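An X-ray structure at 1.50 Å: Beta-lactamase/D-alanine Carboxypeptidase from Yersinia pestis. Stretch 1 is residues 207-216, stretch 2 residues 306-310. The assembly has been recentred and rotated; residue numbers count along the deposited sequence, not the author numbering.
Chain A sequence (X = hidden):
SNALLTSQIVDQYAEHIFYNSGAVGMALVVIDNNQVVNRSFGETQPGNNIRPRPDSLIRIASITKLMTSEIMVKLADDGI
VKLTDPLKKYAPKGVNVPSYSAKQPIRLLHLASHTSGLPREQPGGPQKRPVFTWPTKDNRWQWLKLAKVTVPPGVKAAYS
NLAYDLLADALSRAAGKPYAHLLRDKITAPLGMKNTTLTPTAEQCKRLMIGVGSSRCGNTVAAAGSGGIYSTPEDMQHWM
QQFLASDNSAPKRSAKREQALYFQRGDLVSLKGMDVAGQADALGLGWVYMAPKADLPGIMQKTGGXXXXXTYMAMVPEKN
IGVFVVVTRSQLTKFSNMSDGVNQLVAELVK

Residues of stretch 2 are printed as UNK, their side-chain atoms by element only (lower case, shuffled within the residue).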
# COMPACT_ATOMS: atom_id res chain seq x y z
N ARG A 207 11.06 6.22 17.33
CA ARG A 207 11.52 6.72 16.03
C ARG A 207 10.38 7.09 15.09
O ARG A 207 10.63 7.56 13.98
CB ARG A 207 12.46 5.70 15.36
CG ARG A 207 13.76 5.48 16.12
CD ARG A 207 14.68 4.51 15.37
NE ARG A 207 14.44 3.10 15.71
CZ ARG A 207 14.14 2.14 14.83
NH1 ARG A 207 14.01 2.42 13.54
NH2 ARG A 207 13.99 0.89 15.26
N LEU A 208 9.14 6.90 15.53
CA LEU A 208 7.99 7.20 14.67
C LEU A 208 7.86 8.71 14.48
O LEU A 208 7.86 9.48 15.47
CB LEU A 208 6.69 6.62 15.25
CG LEU A 208 5.44 6.77 14.38
CD1 LEU A 208 5.55 5.93 13.10
CD2 LEU A 208 4.18 6.42 15.16
N MSE A 209 7.83 9.14 13.22
CA MSE A 209 7.67 10.55 12.90
C MSE A 209 6.26 10.99 13.29
O MSE A 209 5.35 10.16 13.37
CB MSE A 209 7.91 10.79 11.40
CG MSE A 209 9.31 10.36 10.93
SE MSE A 209 9.46 10.55 9.01
CE MSE A 209 8.97 12.43 8.79
N ILE A 210 6.09 12.29 13.52
CA ILE A 210 4.86 12.86 14.03
C ILE A 210 4.44 14.06 13.19
O ILE A 210 5.25 14.95 12.92
CB ILE A 210 5.02 13.30 15.49
CG1 ILE A 210 5.24 12.07 16.40
CG2 ILE A 210 3.81 14.10 15.95
CD1 ILE A 210 5.64 12.41 17.84
N GLY A 211 3.19 14.08 12.77
CA GLY A 211 2.62 15.25 12.13
C GLY A 211 1.22 15.50 12.67
O GLY A 211 0.84 14.95 13.70
N VAL A 212 0.45 16.31 11.96
CA VAL A 212 -0.92 16.61 12.37
C VAL A 212 -1.78 15.38 12.16
O VAL A 212 -1.69 14.71 11.13
CB VAL A 212 -1.48 17.81 11.58
CG1 VAL A 212 -2.96 18.02 11.87
CG2 VAL A 212 -0.68 19.08 11.92
N GLY A 213 -2.60 15.06 13.16
CA GLY A 213 -3.45 13.88 13.10
C GLY A 213 -2.75 12.61 13.54
O GLY A 213 -3.26 11.50 13.32
N SER A 214 -1.59 12.74 14.18
CA SER A 214 -0.87 11.57 14.66
C SER A 214 -1.66 10.80 15.72
O SER A 214 -2.53 11.38 16.40
CB SER A 214 0.52 11.94 15.18
OG SER A 214 1.48 11.98 14.11
N SER A 215 -1.38 9.50 15.83
CA SER A 215 -2.01 8.58 16.79
C SER A 215 -0.90 7.91 17.58
O SER A 215 0.22 7.80 17.09
CB SER A 215 -2.75 7.46 16.05
OG SER A 215 -4.06 7.80 15.66
N ARG A 216 -1.22 7.40 18.77
CA ARG A 216 -0.22 6.67 19.54
C ARG A 216 0.32 5.47 18.75
O ARG A 216 -0.40 4.83 17.99
CB ARG A 216 -0.75 6.21 20.91
CG ARG A 216 -1.80 5.12 20.85
CD ARG A 216 -2.07 4.53 22.26
NE ARG A 216 -0.93 3.75 22.73
CZ ARG A 216 -0.81 2.43 22.59
NH1 ARG A 216 -1.77 1.73 22.00
NH2 ARG A 216 0.27 1.80 23.04
N UNK A 306 -2.82 7.88 6.47
CA UNK A 306 -3.42 7.60 7.76
C UNK A 306 -2.52 7.98 8.91
O UNK A 306 -1.30 7.98 8.76
N UNK A 307 -3.12 8.33 10.04
CA UNK A 307 -2.37 8.64 11.26
C UNK A 307 -1.37 9.77 11.10
O UNK A 307 -0.32 9.77 11.75
N UNK A 308 -1.67 10.75 10.24
CA UNK A 308 -0.79 11.89 10.06
C UNK A 308 0.26 11.67 8.97
O UNK A 308 1.05 12.58 8.69
N UNK A 309 0.27 10.48 8.37
CA UNK A 309 1.20 10.15 7.29
C UNK A 309 0.47 10.12 5.96
O UNK A 309 -0.69 9.69 5.89
c UNK A 309 4.75 8.69 10.62
c UNK A 309 3.39 8.56 10.92
c UNK A 309 4.22 8.86 8.30
c UNK A 309 1.83 8.76 7.48
c UNK A 309 2.86 8.72 8.58
c UNK A 309 5.16 8.83 9.31
c UNK A 309 2.45 8.59 9.90
N UNK A 310 1.16 10.55 4.91
CA UNK A 310 0.75 10.25 3.54
C UNK A 310 1.91 9.61 2.80
O UNK A 310 3.08 9.98 2.99
c UNK A 310 -1.19 11.85 3.31
c UNK A 310 0.75 13.78 1.87
c UNK A 310 1.19 12.65 2.80
c UNK A 310 0.20 11.47 2.77
O HOH W 1 0.59 8.44 13.83

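Position 306 carries no atoms beyond its backbone, and none of that backbone comes within contact distance of stretch 1. Its phi and psi, 178° and 151°, are fully extended. An ideal CB here would point away from stretch 1 and find nothing of it nearby, so the missing side chain, rather than any pressure from across the contact, identifies the residue: Gly306. Its N and O are engaged with position 309, where N donates to the O of 309 at 2.9 Å and O accepts from the N of 309 at 3.0 Å, closing a type I' turn.

Position 307 is again bare backbone, with phi at 58° and psi at 32°. The positive phi favours glycine by itself. An ideal CB would point sideways, 4.5 Å from the CB of Ser215, so the neighbour across the contact does not forbid one. The carbonyl carbon of 307 lies 3.4 Å from the O of Gly213, and its carbonyl oxygen receives a CA-H...O contact from the CA of Ser214 at 3.5 Å, nearly straight at 170°. This is Gly307.

Position 308 also has no side-chain atoms, and here two demands coincide. With phi at 89° and psi at -2°, a CB would be jammed against the carbonyl oxygen of the preceding residue. It would also point toward stretch 1, clashing with the O of Val212 at 3.0 Å and sitting tight against the OG of Ser214 at 3.2 Å. The bare CA instead approaches the O of Val212 to 3.1 Å in a CA-H...O contact. The residue is Gly308.

Position 309 has seven side-chain carbons: one leads to a ring of six, with no heteroatom. Although the CA-to-CB bond points sideways, the far end of the ring lies by the side chain of Leu208 and by the CB and O of Met209, a selenomethionine. A six-carbon ring on a single carbon, without a hydroxyl, is Phe309. With chi1 at -73° (m), it brings CZ to 3.8 Å from CD1 of Leu208, 3.9 Å from CB of Met209, and 3.2 Å from the O of Met209.

Position 310 holds four carbons, forked at the first, with one arm two carbons long, and none reaches stretch 1. That is Ile310, a buried residue.

The contact joins two turns and adds an aromatic anchor. The type II turn from Gly211 to Ser214 is held by a weak bond from Ser214 N to Gly211 O at 3.3 Å and by Gly211 N donating to Ser214 OG at 3.0 Å. Glycines let the backbones meet, with Gly213 CA and Gly308 CA 4.5 Å apart. No direct hydrogen bond crosses; water 1 bridges instead, accepting from Ser215 N at 3.0 Å and donating to Gly307 O at 2.6 Å. The rule to read here is that glycine sits where a CB would point into the other turn, as at Gly213 and Gly308, while Val212 keeps a side chain that points away; a water links the backbones, and one ring packs against Leu208 and Met209.

Stretch 2 306-310: GGGFI
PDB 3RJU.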